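Local coordinates for protein CpuTA1 (Curtobacterium pusillum, PDB 5K3W) that binds pyridoxal-5'-phosphate and belongs to the class IV aminotransferases, with two copies of the chain in the assembly, at residues 3-9 against 132-138; 43-48 against 121-125; 142-146 against 272-277; 151-155 against 187-191; 242-248 against 292-296. All coordinates share one frame. Residue numbers count along the deposited sequence, not the author numbering.

Contact 1 of 5, residues 3-9 against 132-138; sequences RATLLTV and GWVFVDE. With GAB (3-aminobenzoic acid), chain D.
Strands 5-9 and 132-138 pair antiparallel, their axes 4.5 Å apart at 162°, in extended backbone conformation, with Leu6 opposite Phe135 (CA-CA 4.3 Å). Gly132 opens the ladder: its O accepts from Val9 N (3.0 Å), and its N donates to a water at 2.9 Å. Trp133 (chi1 m) forms a non-hydrogen-bonded pair with Thr8; a second water lies 3.2 Å from Trp133 NE1 and 2.6 Å from Thr8 OG1, bridging the two. Val134 and Leu7 are a hydrogen-bonded pair (Leu7 N to Val134 O 2.7 Å, Val134 N to Leu7 O 2.9 Å), and Val134 CG2 meets Val9 CG2 at 4.0 Å. These strands are neighbours in the six-stranded antiparallel sheet of the chain. Helix 90-108 covers the face of Val134 and Thr5, while Trp133, Phe135 and Leu6 face Ile44 and Thr45 of the second subunit. Phe135 (chi1 p) pairs with Leu6 (t, p), whose CD1 lies 4.0 Å from Phe135 CB. Val136 and Thr5 exchange two 3.0 Å bonds (Thr5 N to Val136 O, Val136 N to Thr5 O). Asp137 (chi1 t) takes the Arg3 guanidinium edge-on: OD1 is 2.9 Å from Arg3 NH2 and 3.2 Å from Arg3 NE. Glu138 OE2 sits over the guanidinium face, 3.5 Å from Arg3 NH1, a purely ionic approach; 3-aminobenzoic acid C4 is also 3.5 Å from Arg3 NH1.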
# COMPACT_ATOMS: atom_id res chain seq x y z
N ARG A 3 -6.34 13.52 23.43
CA ARG A 3 -6.97 12.45 24.20
C ARG A 3 -6.23 11.13 24.01
O ARG A 3 -5.84 10.48 24.98
CB ARG A 3 -8.44 12.30 23.79
CG ARG A 3 -9.25 11.36 24.67
CD ARG A 3 -10.62 11.18 24.04
NE ARG A 3 -10.51 10.54 22.73
CZ ARG A 3 -11.41 10.63 21.76
NH1 ARG A 3 -12.51 11.35 21.94
NH2 ARG A 3 -11.21 10.02 20.60
N ALA A 4 -5.99 10.75 22.75
CA ALA A 4 -5.29 9.52 22.42
C ALA A 4 -3.86 9.51 22.98
O ALA A 4 -3.23 10.55 23.16
CB ALA A 4 -5.24 9.32 20.91
N THR A 5 -3.37 8.31 23.26
CA THR A 5 -2.00 8.09 23.69
C THR A 5 -1.18 7.65 22.49
O THR A 5 -1.69 6.93 21.63
CB THR A 5 -1.91 7.02 24.78
OG1 THR A 5 -2.57 7.46 25.97
CG2 THR A 5 -0.46 6.72 25.11
N LEU A 6 0.07 8.10 22.44
CA LEU A 6 1.01 7.69 21.41
C LEU A 6 2.32 7.26 22.07
O LEU A 6 2.83 7.97 22.95
CB LEU A 6 1.28 8.82 20.39
CG LEU A 6 2.39 8.48 19.36
CD1 LEU A 6 1.99 7.32 18.44
CD2 LEU A 6 2.79 9.67 18.54
N LEU A 7 2.86 6.13 21.63
CA LEU A 7 4.16 5.65 22.07
C LEU A 7 5.04 5.46 20.85
O LEU A 7 4.65 4.78 19.90
CB LEU A 7 4.04 4.34 22.85
CG LEU A 7 3.34 4.42 24.21
CD1 LEU A 7 2.59 3.15 24.47
CD2 LEU A 7 4.34 4.67 25.33
N THR A 8 6.20 6.10 20.87
CA THR A 8 7.24 5.82 19.89
C THR A 8 7.97 4.57 20.33
O THR A 8 8.48 4.51 21.45
CB THR A 8 8.21 6.99 19.80
OG1 THR A 8 7.50 8.17 19.49
CG2 THR A 8 9.26 6.73 18.73
N VAL A 9 8.02 3.56 19.46
CA VAL A 9 8.78 2.35 19.75
C VAL A 9 10.19 2.55 19.20
O VAL A 9 10.40 2.56 17.98
CB VAL A 9 8.10 1.12 19.15
CG1 VAL A 9 8.92 -0.14 19.47
CG2 VAL A 9 6.66 0.99 19.69
N GLY A 132 8.62 2.34 14.46
CA GLY A 132 7.53 1.70 15.17
C GLY A 132 6.76 2.68 16.02
O GLY A 132 7.33 3.62 16.58
N TRP A 133 5.45 2.46 16.12
CA TRP A 133 4.57 3.29 16.92
C TRP A 133 3.42 2.45 17.45
O TRP A 133 3.02 1.45 16.85
CB TRP A 133 3.98 4.45 16.10
CG TRP A 133 4.97 5.44 15.63
CD1 TRP A 133 5.44 6.51 16.34
CD2 TRP A 133 5.59 5.50 14.35
NE1 TRP A 133 6.34 7.22 15.58
CE2 TRP A 133 6.44 6.63 14.35
CE3 TRP A 133 5.51 4.71 13.20
CZ2 TRP A 133 7.22 6.99 13.23
CZ3 TRP A 133 6.29 5.07 12.09
CH2 TRP A 133 7.13 6.21 12.12
N VAL A 134 2.88 2.88 18.58
CA VAL A 134 1.63 2.36 19.12
C VAL A 134 0.80 3.57 19.51
O VAL A 134 1.30 4.46 20.20
CB VAL A 134 1.84 1.45 20.35
CG1 VAL A 134 0.49 0.92 20.87
CG2 VAL A 134 2.78 0.31 20.03
N PHE A 135 -0.47 3.58 19.12
CA PHE A 135 -1.37 4.55 19.74
C PHE A 135 -2.66 3.88 20.20
O PHE A 135 -3.09 2.86 19.65
CB PHE A 135 -1.66 5.75 18.82
CG PHE A 135 -2.36 5.42 17.52
CD1 PHE A 135 -3.74 5.42 17.45
CD2 PHE A 135 -1.62 5.17 16.38
CE1 PHE A 135 -4.39 5.15 16.24
CE2 PHE A 135 -2.25 4.90 15.18
CZ PHE A 135 -3.64 4.88 15.11
N VAL A 136 -3.23 4.44 21.24
CA VAL A 136 -4.47 3.97 21.85
C VAL A 136 -5.50 5.10 21.77
O VAL A 136 -5.16 6.27 21.97
CB VAL A 136 -4.24 3.55 23.32
CG1 VAL A 136 -5.55 3.16 23.97
CG2 VAL A 136 -3.21 2.40 23.39
N ASP A 137 -6.75 4.75 21.50
CA ASP A 137 -7.76 5.78 21.39
C ASP A 137 -9.13 5.12 21.41
O ASP A 137 -9.26 3.90 21.28
CB ASP A 137 -7.58 6.62 20.12
CG ASP A 137 -8.41 7.89 20.12
OD1 ASP A 137 -8.94 8.25 21.20
OD2 ASP A 137 -8.50 8.55 19.06
N GLU A 138 -10.15 5.96 21.57
CA GLU A 138 -11.52 5.48 21.57
C GLU A 138 -11.89 4.94 20.20
O GLU A 138 -11.52 5.50 19.17
CB GLU A 138 -12.47 6.61 21.98
CG GLU A 138 -13.65 6.14 22.79
CD GLU A 138 -14.34 7.27 23.53
OE1 GLU A 138 -15.24 6.97 24.36
OE2 GLU A 138 -13.99 8.45 23.29
C1' GAB D . -8.82 15.77 25.27
O1' GAB D . -8.65 15.29 26.43
O2' GAB D . -7.95 16.54 24.72
C1 GAB D . -10.13 15.35 24.59
C2 GAB D . -10.37 15.59 23.23
C3 GAB D . -11.57 15.19 22.67
C4 GAB D . -12.52 14.55 23.45
C5 GAB D . -12.28 14.31 24.79
C6 GAB D . -11.08 14.71 25.37
N3 GAB D . -11.85 15.45 21.27
O HOH W 1 7.72 9.52 17.29
O HOH W 2 9.76 4.82 15.56

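Contact 2 of 5, residues 43-48 against 121-125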
# COMPACT_ATOMS: atom_id res chain seq x y z
N ARG A 43 8.69 11.11 9.73
CA ARG A 43 9.46 11.84 8.74
C ARG A 43 8.85 11.64 7.36
O ARG A 43 8.28 10.58 7.05
CB ARG A 43 10.92 11.38 8.72
CG ARG A 43 11.65 11.63 10.01
CD ARG A 43 12.16 13.04 10.08
NE ARG A 43 13.12 13.29 9.01
CZ ARG A 43 14.37 12.84 9.00
NH1 ARG A 43 14.81 12.10 10.01
NH2 ARG A 43 15.16 13.11 7.97
N ILE A 44 8.97 12.68 6.52
CA ILE A 44 8.36 12.65 5.20
C ILE A 44 9.01 11.59 4.32
O ILE A 44 8.39 11.13 3.37
CB ILE A 44 8.44 14.05 4.55
CG1 ILE A 44 7.47 14.16 3.37
CG2 ILE A 44 9.87 14.35 4.09
CD1 ILE A 44 6.01 13.78 3.67
N THR A 45 10.25 11.18 4.61
CA THR A 45 10.88 10.11 3.85
C THR A 45 10.81 8.75 4.56
O THR A 45 11.56 7.84 4.21
CB THR A 45 12.33 10.46 3.50
OG1 THR A 45 13.05 10.80 4.69
CG2 THR A 45 12.39 11.64 2.56
N ASP A 46 9.94 8.60 5.55
CA ASP A 46 9.71 7.27 6.11
C ASP A 46 9.06 6.39 5.06
O ASP A 46 8.07 6.78 4.44
CB ASP A 46 8.83 7.35 7.36
CG ASP A 46 8.99 6.13 8.26
OD1 ASP A 46 8.56 5.03 7.87
OD2 ASP A 46 9.53 6.28 9.38
N LEU A 47 9.65 5.22 4.81
CA LEU A 47 9.10 4.36 3.77
C LEU A 47 7.68 3.92 4.09
O LEU A 47 6.97 3.43 3.20
CB LEU A 47 10.00 3.14 3.56
CG LEU A 47 11.42 3.38 3.05
CD1 LEU A 47 12.25 2.10 3.23
CD2 LEU A 47 11.42 3.80 1.59
N GLY A 48 7.24 4.08 5.35
CA GLY A 48 5.86 3.81 5.69
C GLY A 48 4.87 4.69 4.94
O GLY A 48 3.78 4.23 4.59
N THR A 121 7.33 0.03 10.27
CA THR A 121 7.76 0.31 8.90
C THR A 121 9.25 0.01 8.73
O THR A 121 9.99 -0.19 9.69
CB THR A 121 7.49 1.77 8.50
OG1 THR A 121 8.53 2.59 9.04
CG2 THR A 121 6.14 2.25 9.03
N ARG A 122 9.68 0.01 7.46
CA ARG A 122 11.08 -0.20 7.13
C ARG A 122 11.95 1.00 7.52
O ARG A 122 13.18 0.90 7.44
CB ARG A 122 11.24 -0.53 5.63
CG ARG A 122 12.51 -1.34 5.26
CD ARG A 122 12.44 -1.92 3.83
NE ARG A 122 11.17 -2.58 3.53
CZ ARG A 122 10.90 -3.88 3.73
NH1 ARG A 122 11.83 -4.69 4.23
NH2 ARG A 122 9.71 -4.37 3.43
N GLY A 123 11.34 2.11 7.94
CA GLY A 123 12.08 3.25 8.46
C GLY A 123 12.31 4.34 7.44
O GLY A 123 11.91 4.28 6.27
N ILE A 124 12.97 5.39 7.93
CA ILE A 124 13.51 6.45 7.09
C ILE A 124 14.42 5.85 6.03
O ILE A 124 15.29 5.03 6.33
CB ILE A 124 14.26 7.47 7.96
CG1 ILE A 124 13.37 7.90 9.14
CG2 ILE A 124 14.74 8.63 7.11
CD1 ILE A 124 14.07 8.75 10.19
N GLU A 125 14.22 6.27 4.78
CA GLU A 125 14.92 5.63 3.67
C GLU A 125 16.41 5.97 3.70
O GLU A 125 16.80 7.09 4.04
CB GLU A 125 14.30 6.07 2.34
CG GLU A 125 15.07 5.57 1.12
CD GLU A 125 14.19 5.39 -0.11
OE1 GLU A 125 14.30 4.33 -0.77
OE2 GLU A 125 13.40 6.31 -0.42
O HOH W 3 11.18 7.44 1.24
O HOH W 4 15.57 9.45 4.15
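Asp46 OD1 collects the strongest bonds: Thr121 OG1 donates to it at 2.7 Å, and Gly48 N does so at 3.0 Å, the latter being the capping bond to Asp46, the N-cap residue of helix 47-50. Thr121 OG1 in turn accepts from Gly123 N at 3.1 Å, an ST turn, so one hydroxyl ties the turn to the cap. Asp46 OD2 is held outside the pair by Ser131. Two backbone bonds flank a single bridge between Asp46 and Ile124 (CA-CA 4.0 Å): Leu47 N to Gly123 O at 2.9 Å, nearly linear at 176°, and Glu125 N to Thr45 O at 3.1 Å. The arrangement joins a type I turn, Arg43 to Asp46, and the helix start after it to the loop leaving strand 114-121 of the six-stranded sheet. One water donates to Thr45 O and to Glu125 OE2, both at 3.0 Å; another joins Thr45 OG1 (2.9 Å) to Glu125 O (2.7 Å). Glu125 also forms a salt bridge to Arg182 of the second subunit, which places this loop at the dimer interface. Packing completes the outer layer. Leu47 CD1 lies 3.7 Å from Arg122 CB and Leu47 CD2 3.6 Å from Glu125 CD, while Ile124 CD1 reaches Arg43 NH1 at 3.4 Å. Gly48 CA is 3.7 Å from Thr121 CG2, where an added CB would clash.

Contact 3 of 5, residues 142-146 against 272-277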
# COMPACT_ATOMS: atom_id res chain seq x y z
N PHE A 142 -19.73 1.07 16.50
CA PHE A 142 -20.16 0.05 15.55
C PHE A 142 -21.48 -0.61 15.94
O PHE A 142 -21.79 -1.69 15.43
CB PHE A 142 -19.09 -1.03 15.39
CG PHE A 142 -17.85 -0.58 14.67
CD1 PHE A 142 -17.89 -0.31 13.30
CD2 PHE A 142 -16.65 -0.47 15.34
CE1 PHE A 142 -16.76 0.08 12.63
CE2 PHE A 142 -15.50 -0.08 14.67
CZ PHE A 142 -15.56 0.21 13.31
N SER A 143 -22.25 -0.00 16.84
CA SER A 143 -23.46 -0.66 17.32
C SER A 143 -24.42 -0.97 16.18
O SER A 143 -25.05 -2.04 16.16
CB SER A 143 -24.15 0.20 18.37
OG SER A 143 -24.31 1.52 17.87
N GLN A 144 -24.56 -0.05 15.24
CA GLN A 144 -25.47 -0.28 14.12
C GLN A 144 -24.96 -1.40 13.22
O GLN A 144 -25.70 -2.33 12.89
CB GLN A 144 -25.66 1.02 13.34
CG GLN A 144 -26.91 1.05 12.51
CD GLN A 144 -28.14 0.69 13.34
OE1 GLN A 144 -28.26 1.10 14.50
NE2 GLN A 144 -29.04 -0.09 12.74
N GLN A 145 -23.67 -1.34 12.82
CA GLN A 145 -23.12 -2.39 11.96
C GLN A 145 -23.21 -3.77 12.62
O GLN A 145 -23.43 -4.77 11.93
CB GLN A 145 -21.67 -2.05 11.57
CG GLN A 145 -21.50 -0.64 10.96
CD GLN A 145 -20.57 -0.57 9.73
OE1 GLN A 145 -19.47 -1.13 9.71
NE2 GLN A 145 -21.03 0.14 8.70
N ARG A 146 -23.07 -3.84 13.94
CA ARG A 146 -23.24 -5.12 14.63
C ARG A 146 -24.64 -5.69 14.49
O ARG A 146 -24.84 -6.87 14.79
CB ARG A 146 -22.87 -4.97 16.10
CG ARG A 146 -21.39 -4.71 16.31
CD ARG A 146 -21.00 -4.55 17.76
NE ARG A 146 -19.61 -4.14 17.82
CZ ARG A 146 -19.00 -3.67 18.90
NH1 ARG A 146 -19.65 -3.53 20.04
NH2 ARG A 146 -17.72 -3.32 18.82
N VAL A 272 -12.13 -4.84 15.86
CA VAL A 272 -12.82 -3.71 16.49
C VAL A 272 -14.32 -3.77 16.28
O VAL A 272 -15.10 -3.59 17.22
CB VAL A 272 -12.24 -2.37 15.98
CG1 VAL A 272 -13.07 -1.22 16.50
CG2 VAL A 272 -10.82 -2.22 16.45
N ARG A 273 -14.77 -4.00 15.05
CA ARG A 273 -16.21 -4.10 14.80
C ARG A 273 -16.79 -5.37 15.40
O ARG A 273 -17.99 -5.41 15.72
CB ARG A 273 -16.47 -4.02 13.29
CG ARG A 273 -17.94 -4.01 12.92
CD ARG A 273 -18.13 -3.69 11.44
NE ARG A 273 -17.51 -4.70 10.60
CZ ARG A 273 -17.48 -4.65 9.27
NH1 ARG A 273 -18.05 -3.63 8.65
NH2 ARG A 273 -16.88 -5.60 8.57
N GLN A 274 -15.97 -6.40 15.58
CA GLN A 274 -16.44 -7.70 16.05
C GLN A 274 -17.26 -8.37 14.94
O GLN A 274 -16.80 -8.45 13.80
CB GLN A 274 -17.21 -7.55 17.36
CG GLN A 274 -16.43 -6.78 18.45
CD GLN A 274 -15.27 -7.57 19.12
OE1 GLN A 274 -15.03 -8.75 18.83
NE2 GLN A 274 -14.56 -6.90 20.02
N ALA A 275 -18.46 -8.85 15.24
CA ALA A 275 -19.24 -9.61 14.26
C ALA A 275 -20.32 -8.73 13.65
O ALA A 275 -21.20 -8.24 14.35
CB ALA A 275 -19.87 -10.85 14.90
N ALA A 276 -20.24 -8.53 12.34
CA ALA A 276 -21.26 -7.77 11.62
C ALA A 276 -22.07 -8.71 10.74
O ALA A 276 -21.54 -9.21 9.73
CB ALA A 276 -20.63 -6.66 10.79
N PRO A 277 -23.34 -8.96 11.05
CA PRO A 277 -24.13 -9.89 10.22
C PRO A 277 -24.55 -9.25 8.90
O PRO A 277 -24.86 -8.06 8.83
CB PRO A 277 -25.35 -10.19 11.11
CG PRO A 277 -25.54 -8.95 11.92
CD PRO A 277 -24.15 -8.33 12.11
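Phe142 sets its ring over Arg273: Arg273 CB lies 3.9 Å from the Phe142 ring centroid and only 9° off the normal, a CH-pi contact, while Val272 CG1 meets the ring edge at Phe142 CE2 (3.2 Å). Residues 143-146 then follow in helical phi/psi, with Arg146 N bonded to Phe142 O at 2.9 Å. Gln145 OE1 accepts from Arg273 NH1 at 3.1 Å; the main partner of that guanidinium, however, is Asp195. This loop carries the chain from strand 131-138 of the antiparallel sheet to strand 149-155 of a mixed sheet, and it meets the turn that enters strand 274-278, where the Val272 side chain is about 7 Å from the bound pyridoxal-5'-phosphate. Arg146 reaches along that turn with extended chi2 and chi3 (both t): its NE donates to Arg273 O at 2.9 Å and its NH2 to Val272 O at 3.1 Å, with Glu113 as a salt-bridge partner. Arg146 O, finally, abuts Pro277 CD at 3.1 Å.

Contact 4 of 5, residues 151-155 against 187-191; sequences VVTLD and EAARR
A beta-alpha-beta crossover is the setting: strand 149-155 leads through helix 179-190 to strand 195-199, which lies parallel beside it in a mixed sheet, and the last turn of the helix covers the strand. Residues 151-155 are extended (phi -135 to -68°, psi 126 to 154°), so that Val152 and Leu154 direct CB toward the helix while Val151 and Thr153 point away from it. Residues 187-190 are helical, and Arg191 (-82/20°) is the first to leave that conformation, although its N still reaches Glu187 O at 3.2 Å. The closest backbone pair is Val152 and Ala188, CA-CA 6.3 Å.

Apolar contacts are few, and only 233 Å² is buried in all. Val152 (chi1 m) puts CG2 3.8 Å from Ala188 CB. Leu154 (m, t) brings CD1 to 3.8 Å from Glu187 CG. Trp168 of the second subunit packs on Leu154, Glu187 and Arg191.

The charges pair within the helix end. Glu187 (chi1 t, chi2 p) takes Arg191 NE on its OE2 at 2.6 Å and Arg191 NH2 on the same OE2 at 2.9 Å; Arg190 NH1 reaches Glu187 OE1 at 2.8 Å, a salt bridge with a weak hydrogen bond. Held this way, with chi1 m and chi2 and chi3 t, Arg191 lays its guanidinium face on the strand, Arg191 NH2 lying 3.6 Å from Leu154 CD2.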
# COMPACT_ATOMS: atom_id res chain seq x y z
N VAL A 151 -23.53 -6.07 1.82
CA VAL A 151 -22.21 -6.37 1.28
C VAL A 151 -22.32 -6.70 -0.21
O VAL A 151 -23.35 -7.15 -0.71
CB VAL A 151 -21.55 -7.54 2.07
CG1 VAL A 151 -20.13 -7.80 1.57
CG2 VAL A 151 -21.54 -7.22 3.56
N VAL A 152 -21.22 -6.47 -0.93
CA VAL A 152 -21.14 -6.81 -2.34
C VAL A 152 -19.86 -7.61 -2.56
O VAL A 152 -18.89 -7.47 -1.82
CB VAL A 152 -21.16 -5.55 -3.25
CG1 VAL A 152 -22.46 -4.81 -3.07
CG2 VAL A 152 -20.00 -4.63 -2.91
N THR A 153 -19.87 -8.46 -3.58
CA THR A 153 -18.66 -9.18 -3.95
C THR A 153 -17.90 -8.40 -5.02
O THR A 153 -18.49 -7.81 -5.93
CB THR A 153 -18.98 -10.60 -4.44
OG1 THR A 153 -20.02 -10.57 -5.41
CG2 THR A 153 -19.41 -11.47 -3.29
N LEU A 154 -16.57 -8.37 -4.87
CA LEU A 154 -15.67 -7.65 -5.76
C LEU A 154 -14.48 -8.53 -6.12
O LEU A 154 -13.92 -9.23 -5.27
CB LEU A 154 -15.15 -6.35 -5.14
CG LEU A 154 -16.14 -5.22 -4.87
CD1 LEU A 154 -15.38 -3.95 -4.46
CD2 LEU A 154 -17.06 -4.95 -6.07
N ASP A 155 -14.10 -8.47 -7.39
CA ASP A 155 -12.96 -9.24 -7.85
C ASP A 155 -11.68 -8.71 -7.22
O ASP A 155 -11.39 -7.51 -7.28
CB ASP A 155 -12.90 -9.20 -9.36
CG ASP A 155 -11.55 -9.62 -9.89
OD1 ASP A 155 -11.09 -10.71 -9.49
OD2 ASP A 155 -10.95 -8.86 -10.68
N GLU A 187 -16.14 1.61 -3.53
CA GLU A 187 -16.96 0.97 -4.55
C GLU A 187 -18.24 0.40 -3.95
O GLU A 187 -19.32 0.54 -4.53
CB GLU A 187 -16.16 -0.13 -5.24
CG GLU A 187 -16.99 -0.99 -6.15
CD GLU A 187 -17.43 -0.26 -7.41
OE1 GLU A 187 -16.89 0.82 -7.71
OE2 GLU A 187 -18.33 -0.79 -8.11
N ALA A 188 -18.14 -0.26 -2.78
CA ALA A 188 -19.34 -0.78 -2.14
C ALA A 188 -20.31 0.34 -1.81
O ALA A 188 -21.52 0.20 -2.01
CB ALA A 188 -18.97 -1.55 -0.87
N ALA A 189 -19.80 1.47 -1.31
CA ALA A 189 -20.66 2.59 -0.99
C ALA A 189 -21.38 3.11 -2.23
O ALA A 189 -22.58 3.42 -2.18
CB ALA A 189 -19.85 3.70 -0.32
N ARG A 190 -20.67 3.21 -3.35
CA ARG A 190 -21.34 3.58 -4.59
C ARG A 190 -22.52 2.66 -4.87
O ARG A 190 -23.58 3.12 -5.31
CB ARG A 190 -20.38 3.53 -5.76
CG ARG A 190 -19.51 4.73 -5.88
CD ARG A 190 -18.51 4.50 -6.99
NE ARG A 190 -17.27 5.16 -6.63
CZ ARG A 190 -16.10 4.55 -6.48
NH1 ARG A 190 -15.99 3.24 -6.69
NH2 ARG A 190 -15.04 5.26 -6.15
N ARG A 191 -22.36 1.36 -4.64
CA ARG A 191 -23.46 0.43 -4.80
C ARG A 191 -24.39 0.39 -3.58
O ARG A 191 -25.14 -0.57 -3.41
CB ARG A 191 -22.93 -0.96 -5.11
CG ARG A 191 -21.91 -0.96 -6.22
CD ARG A 191 -21.41 -2.35 -6.46
NE ARG A 191 -20.30 -2.41 -7.40
CZ ARG A 191 -19.89 -3.55 -7.97
NH1 ARG A 191 -20.52 -4.68 -7.67
NH2 ARG A 191 -18.87 -3.55 -8.82

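Contact 5 of 5, residues 242-248 against 292-296; sequences FFEERGY and LTADL
Phe242 is central to this meeting of helices 234-245 and 290-307, where the nearest backbone pair is Phe242 and Leu296 (CA-CA 6.9 Å). With chi1 t it turns a ring face to Leu296 (t, p), whose CD1 stands 3.8 Å from the Phe242 ring centroid, 28° off the normal, as a CH-pi contact. Leu292 (t, p) brings CD1 to the ring edge, 4.1 Å from Phe242 CE2; Leu292 CD1 is also 4.2 Å from Phe243 CE1 (chi1 m). Further out, Tyr248 OH is 4.1 Å from Leu292 CD1. A Schellman motif ends helix 234-245: Tyr248 N bonds to Phe243 O (3.0 Å), Gly247 N to Glu244 O (2.8 Å), and Gly247 has phi 81°. At the exposed edge Arg246 NH2 bonds Asp295 OD2 at 2.7 Å as a salt bridge, near the guanidinium plane, and Arg246 NH1 comes within 3.6 Å of Leu292 CD1. The helices thus meet through leucine methyls on aromatic rings, with one charged pair bordering the apolar layer on the solvent side.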
# COMPACT_ATOMS: atom_id res chain seq x y z
N PHE A 242 -16.75 -19.76 19.77
CA PHE A 242 -18.14 -19.57 20.17
C PHE A 242 -19.01 -20.69 19.62
O PHE A 242 -19.76 -21.33 20.37
CB PHE A 242 -18.63 -18.20 19.71
CG PHE A 242 -20.12 -18.01 19.81
CD1 PHE A 242 -20.68 -17.46 20.94
CD2 PHE A 242 -20.95 -18.38 18.77
CE1 PHE A 242 -22.05 -17.28 21.04
CE2 PHE A 242 -22.32 -18.21 18.86
CZ PHE A 242 -22.87 -17.66 19.99
N PHE A 243 -18.91 -20.95 18.32
CA PHE A 243 -19.82 -21.91 17.68
C PHE A 243 -19.54 -23.35 18.12
O PHE A 243 -20.48 -24.13 18.31
CB PHE A 243 -19.75 -21.78 16.16
CG PHE A 243 -20.58 -20.65 15.61
CD1 PHE A 243 -21.97 -20.71 15.66
CD2 PHE A 243 -19.99 -19.54 15.03
CE1 PHE A 243 -22.75 -19.68 15.15
CE2 PHE A 243 -20.76 -18.50 14.52
CZ PHE A 243 -22.14 -18.57 14.58
N GLU A 244 -18.28 -23.73 18.28
CA GLU A 244 -17.99 -25.06 18.79
C GLU A 244 -18.60 -25.26 20.18
O GLU A 244 -19.19 -26.31 20.46
CB GLU A 244 -16.49 -25.30 18.83
CG GLU A 244 -15.90 -25.59 17.45
CD GLU A 244 -14.42 -25.26 17.37
OE1 GLU A 244 -13.96 -24.82 16.30
OE2 GLU A 244 -13.71 -25.45 18.39
N GLU A 245 -18.48 -24.24 21.04
CA GLU A 245 -19.07 -24.32 22.38
C GLU A 245 -20.56 -24.59 22.33
O GLU A 245 -21.11 -25.16 23.28
CB GLU A 245 -18.81 -23.02 23.14
CG GLU A 245 -17.93 -23.16 24.35
CD GLU A 245 -17.88 -21.88 25.16
OE1 GLU A 245 -18.68 -20.96 24.87
OE2 GLU A 245 -17.04 -21.79 26.08
N ARG A 246 -21.24 -24.18 21.26
CA ARG A 246 -22.66 -24.44 21.10
C ARG A 246 -22.93 -25.62 20.18
O ARG A 246 -24.04 -25.73 19.65
CB ARG A 246 -23.37 -23.19 20.59
CG ARG A 246 -23.72 -22.21 21.67
CD ARG A 246 -23.93 -20.86 21.05
NE ARG A 246 -24.51 -19.87 21.96
CZ ARG A 246 -25.69 -19.28 21.77
NH1 ARG A 246 -26.42 -19.60 20.70
NH2 ARG A 246 -26.13 -18.37 22.63
N GLY A 247 -21.95 -26.49 19.97
CA GLY A 247 -22.15 -27.72 19.22
C GLY A 247 -22.14 -27.63 17.71
O GLY A 247 -22.42 -28.63 17.04
N TYR A 248 -21.82 -26.48 17.12
CA TYR A 248 -21.68 -26.42 15.67
C TYR A 248 -20.35 -27.04 15.25
O TYR A 248 -19.31 -26.75 15.85
CB TYR A 248 -21.73 -24.99 15.17
CG TYR A 248 -23.04 -24.29 15.38
CD1 TYR A 248 -23.39 -23.79 16.63
CD2 TYR A 248 -23.91 -24.07 14.31
CE1 TYR A 248 -24.58 -23.11 16.82
CE2 TYR A 248 -25.10 -23.40 14.50
CZ TYR A 248 -25.43 -22.92 15.75
OH TYR A 248 -26.61 -22.26 15.93
N LEU A 292 -28.87 -14.82 17.98
CA LEU A 292 -27.62 -15.56 17.85
C LEU A 292 -26.45 -14.61 17.61
O LEU A 292 -25.36 -14.79 18.16
CB LEU A 292 -27.74 -16.57 16.72
CG LEU A 292 -26.48 -17.34 16.32
CD1 LEU A 292 -26.16 -18.46 17.32
CD2 LEU A 292 -26.59 -17.88 14.88
N THR A 293 -26.66 -13.56 16.80
CA THR A 293 -25.59 -12.61 16.53
C THR A 293 -25.29 -11.75 17.75
O THR A 293 -24.13 -11.47 18.06
CB THR A 293 -25.94 -11.76 15.32
OG1 THR A 293 -26.04 -12.60 14.16
CG2 THR A 293 -24.89 -10.69 15.09
N ALA A 294 -26.34 -11.31 18.45
CA ALA A 294 -26.14 -10.59 19.70
C ALA A 294 -25.37 -11.44 20.70
O ALA A 294 -24.52 -10.93 21.44
CB ALA A 294 -27.49 -10.14 20.28
N ASP A 295 -25.66 -12.74 20.74
CA ASP A 295 -24.89 -13.63 21.62
C ASP A 295 -23.45 -13.74 21.15
O ASP A 295 -22.52 -13.79 21.96
CB ASP A 295 -25.54 -15.01 21.67
CG ASP A 295 -26.88 -15.02 22.40
OD1 ASP A 295 -27.27 -13.95 22.94
OD2 ASP A 295 -27.52 -16.09 22.46
N LEU A 296 -23.24 -13.81 19.83
CA LEU A 296 -21.88 -13.87 19.31
C LEU A 296 -21.08 -12.64 19.73
O LEU A 296 -19.96 -12.75 20.25
CB LEU A 296 -21.94 -13.98 17.78
CG LEU A 296 -20.61 -14.09 17.06
CD1 LEU A 296 -19.85 -15.33 17.50
CD2 LEU A 296 -20.87 -14.10 15.58

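In the fold
Starting at the N terminus, contact 1 pairs the first strand with strand 131-138, closing a loop of 122 residues. Contact 2 is nested inside that loop; the two touch where Trp133 packs on Asp46 and Thr121, and both reach the second subunit. Contact 3 opens soon after contact 1 closes and takes the chain from the six-stranded sheet to the mixed sheets. Contact 4, the helix-on-strand crossover, is nested within it. Contact 5 crosses contact 3, since 272-277 falls between 242-248 and 292-296, and Ala275 on Leu296 and Pro277 on Thr293 join them. Contacts 2 and 5, with centres about 43 Å apart, lie on opposite sides of the chain's centre.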